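Local coordinates for isoflavone reductase (Medicago sativa, PDB 2GAS), which reduces 2'-hydroxyisoflavones to chiral isoflavanones with NADPH, on the route to the pterocarpan phytoalexin medicarpin in alfalfa, at residues D78-A83 against K106-S111. Numbering follows the deposited sequence.
Sequences DIVICA and KKFFPS
Strands 79-82 and 107-109 pair in parallel through V80 and F109, as neighbours in the Rossmann-type sheet (strand order 3-2-1-4-5) and as the two strands of a beta-alpha-beta crossover through helix 92-102. V80 and F109 each give and take: V80 N donates to K107 O (3.0 Å), V80 O accepts from F109 N at 2.8 Å, nearly straight at 172°, and F109 O accepts from C82 N in the last rung. K106 N to D78 O extends the pairing just ahead of the strands.

Side chains alternate between the two faces. On one, the F108 ring slants across V80, its CD1 4.0 Å from V80 CG1 and its CE1 close to C82 CB, and I99 and I96 of helix 92-102 close over the pair. On the other, F109 CG stands beside its own backbone N (chi1 -79°), which lays the ring alongside I81, F109 CD1 3.8 Å from I81 CG1, and reaches back to I79 CG2; helix 191-202 packs against this ring. K107 leaves the same face and bends away to T207. At the partly exposed start, the extended K106 chain runs beside D78 in a long salt bridge, while D78 OD1 is held by K4 N.

The C-terminal ends lead toward the active site: A83 lies near G15 of the inferred NADP(+) loop and S111 near K133, the inferred proton acceptor. There S111 CA approaches C82 O to 3.2 Å in a CA-H...O contact.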
ATOM      1  N   ASP A  78      15.195 -10.214  11.311  1.00 18.61           N
ATOM      2  CA  ASP A  78      14.085 -11.008  11.832  1.00 18.44           C
ATOM      3  C   ASP A  78      12.822 -10.873  10.982  1.00 18.20           C
ATOM      4  O   ASP A  78      12.089 -11.839  10.783  1.00 20.37           O
ATOM      5  CB  ASP A  78      13.746 -10.563  13.255  1.00 19.47           C
ATOM      6  CG  ASP A  78      14.903 -10.733  14.214  1.00 21.87           C
ATOM      7  OD1 ASP A  78      15.324  -9.727  14.828  1.00 22.28           O
ATOM      8  OD2 ASP A  78      15.379 -11.872  14.355  1.00 23.36           O
ATOM      9  N   ILE A  79      12.569  -9.663  10.496  1.00 17.34           N
ATOM     10  CA  ILE A  79      11.380  -9.370   9.702  1.00 17.42           C
ATOM     11  C   ILE A  79      11.750  -8.803   8.339  1.00 16.31           C
ATOM     12  O   ILE A  79      12.622  -7.940   8.228  1.00 16.19           O
ATOM     13  CB  ILE A  79      10.477  -8.365  10.454  1.00 18.32           C
ATOM     14  CG1 ILE A  79      10.084  -8.961  11.810  1.00 18.79           C
ATOM     15  CG2 ILE A  79       9.229  -8.044   9.623  1.00 17.65           C
ATOM     16  CD1 ILE A  79       9.309  -8.015  12.703  1.00 21.46           C
ATOM     17  N   VAL A  80      11.087  -9.303   7.303  1.00 13.58           N
ATOM     18  CA  VAL A  80      11.346  -8.866   5.939  1.00 15.33           C
ATOM     19  C   VAL A  80      10.081  -8.236   5.365  1.00 16.33           C
ATOM     20  O   VAL A  80       9.012  -8.848   5.372  1.00 14.16           O
ATOM     21  CB  VAL A  80      11.766 -10.061   5.055  1.00 16.41           C
ATOM     22  CG1 VAL A  80      11.998  -9.598   3.629  1.00 16.88           C
ATOM     23  CG2 VAL A  80      13.020 -10.713   5.618  1.00 15.46           C
ATOM     24  N   ILE A  81      10.212  -7.006   4.885  1.00 14.22           N
ATOM     25  CA  ILE A  81       9.084  -6.284   4.308  1.00 14.95           C
ATOM     26  C   ILE A  81       9.356  -5.943   2.851  1.00 15.75           C
ATOM     27  O   ILE A  81      10.313  -5.236   2.547  1.00 14.64           O
ATOM     28  CB  ILE A  81       8.819  -4.973   5.070  1.00 14.14           C
ATOM     29  CG1 ILE A  81       8.524  -5.287   6.541  1.00 16.51           C
ATOM     30  CG2 ILE A  81       7.657  -4.220   4.427  1.00 14.93           C
ATOM     31  CD1 ILE A  81       8.324  -4.061   7.417  1.00 18.92           C
ATOM     32  N   CYS A  82       8.522  -6.458   1.951  1.00 15.53           N
ATOM     33  CA  CYS A  82       8.683  -6.161   0.531  1.00 17.10           C
ATOM     34  C   CYS A  82       7.761  -4.990   0.200  1.00 17.81           C
ATOM     35  O   CYS A  82       6.572  -5.173  -0.077  1.00 16.87           O
ATOM     36  CB  CYS A  82       8.317  -7.375  -0.319  1.00 20.52           C
ATOM     37  SG  CYS A  82       8.811  -7.175  -2.034  1.00 26.33           S
ATOM     38  N   ALA A  83       8.314  -3.782   0.241  1.00 17.72           N
ATOM     39  CA  ALA A  83       7.542  -2.577  -0.028  1.00 19.43           C
ATOM     40  C   ALA A  83       7.132  -2.492  -1.488  1.00 21.19           C
ATOM     41  O   ALA A  83       7.953  -2.690  -2.388  1.00 23.33           O
ATOM     42  CB  ALA A  83       8.352  -1.344   0.365  1.00 18.29           C
ATOM     43  N   LYS A 106      11.073 -14.423  11.094  1.00 17.40           N
ATOM     44  CA  LYS A 106       9.952 -14.481  12.022  1.00 17.95           C
ATOM     45  C   LYS A 106       8.673 -13.900  11.427  1.00 17.38           C
ATOM     46  O   LYS A 106       7.577 -14.168  11.919  1.00 17.06           O
ATOM     47  CB  LYS A 106      10.312 -13.748  13.317  1.00 17.95           C
ATOM     48  CG  LYS A 106      11.520 -14.360  14.007  1.00 20.46           C
ATOM     49  CD  LYS A 106      11.850 -13.661  15.314  1.00 23.49           C
ATOM     50  CE  LYS A 106      13.115 -14.244  15.920  1.00 25.34           C
ATOM     51  NZ  LYS A 106      13.524 -13.530  17.157  1.00 28.99           N
ATOM     52  N   LYS A 107       8.807 -13.110  10.367  1.00 16.63           N
ATOM     53  CA  LYS A 107       7.627 -12.537   9.724  1.00 18.04           C
ATOM     54  C   LYS A 107       7.969 -11.926   8.378  1.00 17.57           C
ATOM     55  O   LYS A 107       8.960 -11.217   8.248  1.00 17.75           O
ATOM     56  CB  LYS A 107       6.979 -11.478  10.630  1.00 19.30           C
ATOM     57  CG  LYS A 107       5.611 -11.013  10.142  1.00 24.84           C
ATOM     58  CD  LYS A 107       4.647 -10.737  11.300  1.00 29.81           C
ATOM     59  CE  LYS A 107       5.070  -9.519  12.101  1.00 30.48           C
ATOM     60  NZ  LYS A 107       4.138  -9.237  13.235  1.00 31.47           N
ATOM     61  N   PHE A 108       7.149 -12.222   7.375  1.00 16.20           N
ATOM     62  CA  PHE A 108       7.344 -11.694   6.032  1.00 15.24           C
ATOM     63  C   PHE A 108       6.122 -10.910   5.592  1.00 15.25           C
ATOM     64  O   PHE A 108       4.995 -11.400   5.698  1.00 13.95           O
ATOM     65  CB  PHE A 108       7.600 -12.834   5.034  1.00 16.18           C
ATOM     66  CG  PHE A 108       7.633 -12.396   3.586  1.00 16.74           C
ATOM     67  CD1 PHE A 108       8.389 -11.296   3.186  1.00 15.66           C
ATOM     68  CD2 PHE A 108       6.939 -13.113   2.612  1.00 15.81           C
ATOM     69  CE1 PHE A 108       8.451 -10.924   1.840  1.00 16.44           C
ATOM     70  CE2 PHE A 108       7.000 -12.746   1.268  1.00 14.23           C
ATOM     71  CZ  PHE A 108       7.752 -11.658   0.883  1.00 15.48           C
ATOM     72  N   PHE A 109       6.354  -9.681   5.131  1.00 13.45           N
ATOM     73  CA  PHE A 109       5.295  -8.823   4.615  1.00 13.49           C
ATOM     74  C   PHE A 109       5.445  -8.778   3.103  1.00 14.68           C
ATOM     75  O   PHE A 109       6.355  -8.126   2.593  1.00 15.89           O
ATOM     76  CB  PHE A 109       5.424  -7.372   5.108  1.00 15.37           C
ATOM     77  CG  PHE A 109       4.944  -7.137   6.513  1.00 15.53           C
ATOM     78  CD1 PHE A 109       5.684  -7.574   7.604  1.00 15.32           C
ATOM     79  CD2 PHE A 109       3.771  -6.416   6.744  1.00 14.33           C
ATOM     80  CE1 PHE A 109       5.274  -7.293   8.910  1.00 16.55           C
ATOM     81  CE2 PHE A 109       3.347  -6.127   8.051  1.00 15.49           C
ATOM     82  CZ  PHE A 109       4.100  -6.564   9.133  1.00 14.23           C
ATOM     83  N   PRO A 110       4.579  -9.483   2.363  1.00 14.06           N
ATOM     84  CA  PRO A 110       4.736  -9.412   0.908  1.00 14.97           C
ATOM     85  C   PRO A 110       4.247  -8.061   0.377  1.00 16.52           C
ATOM     86  O   PRO A 110       3.702  -7.247   1.129  1.00 15.72           O
ATOM     87  CB  PRO A 110       3.896 -10.589   0.409  1.00 14.49           C
ATOM     88  CG  PRO A 110       2.841 -10.722   1.471  1.00 13.78           C
ATOM     89  CD  PRO A 110       3.620 -10.533   2.745  1.00 13.11           C
ATOM     90  N   SER A 111       4.441  -7.836  -0.920  1.00 15.69           N
ATOM     91  CA  SER A 111       4.058  -6.586  -1.566  1.00 16.46           C
ATOM     92  C   SER A 111       2.545  -6.454  -1.730  1.00 15.84           C
ATOM     93  O   SER A 111       1.995  -6.661  -2.812  1.00 16.78           O
ATOM     94  CB  SER A 111       4.757  -6.480  -2.930  1.00 17.15           C
ATOM     95  OG  SER A 111       4.505  -5.229  -3.543  1.00 19.46           O
TER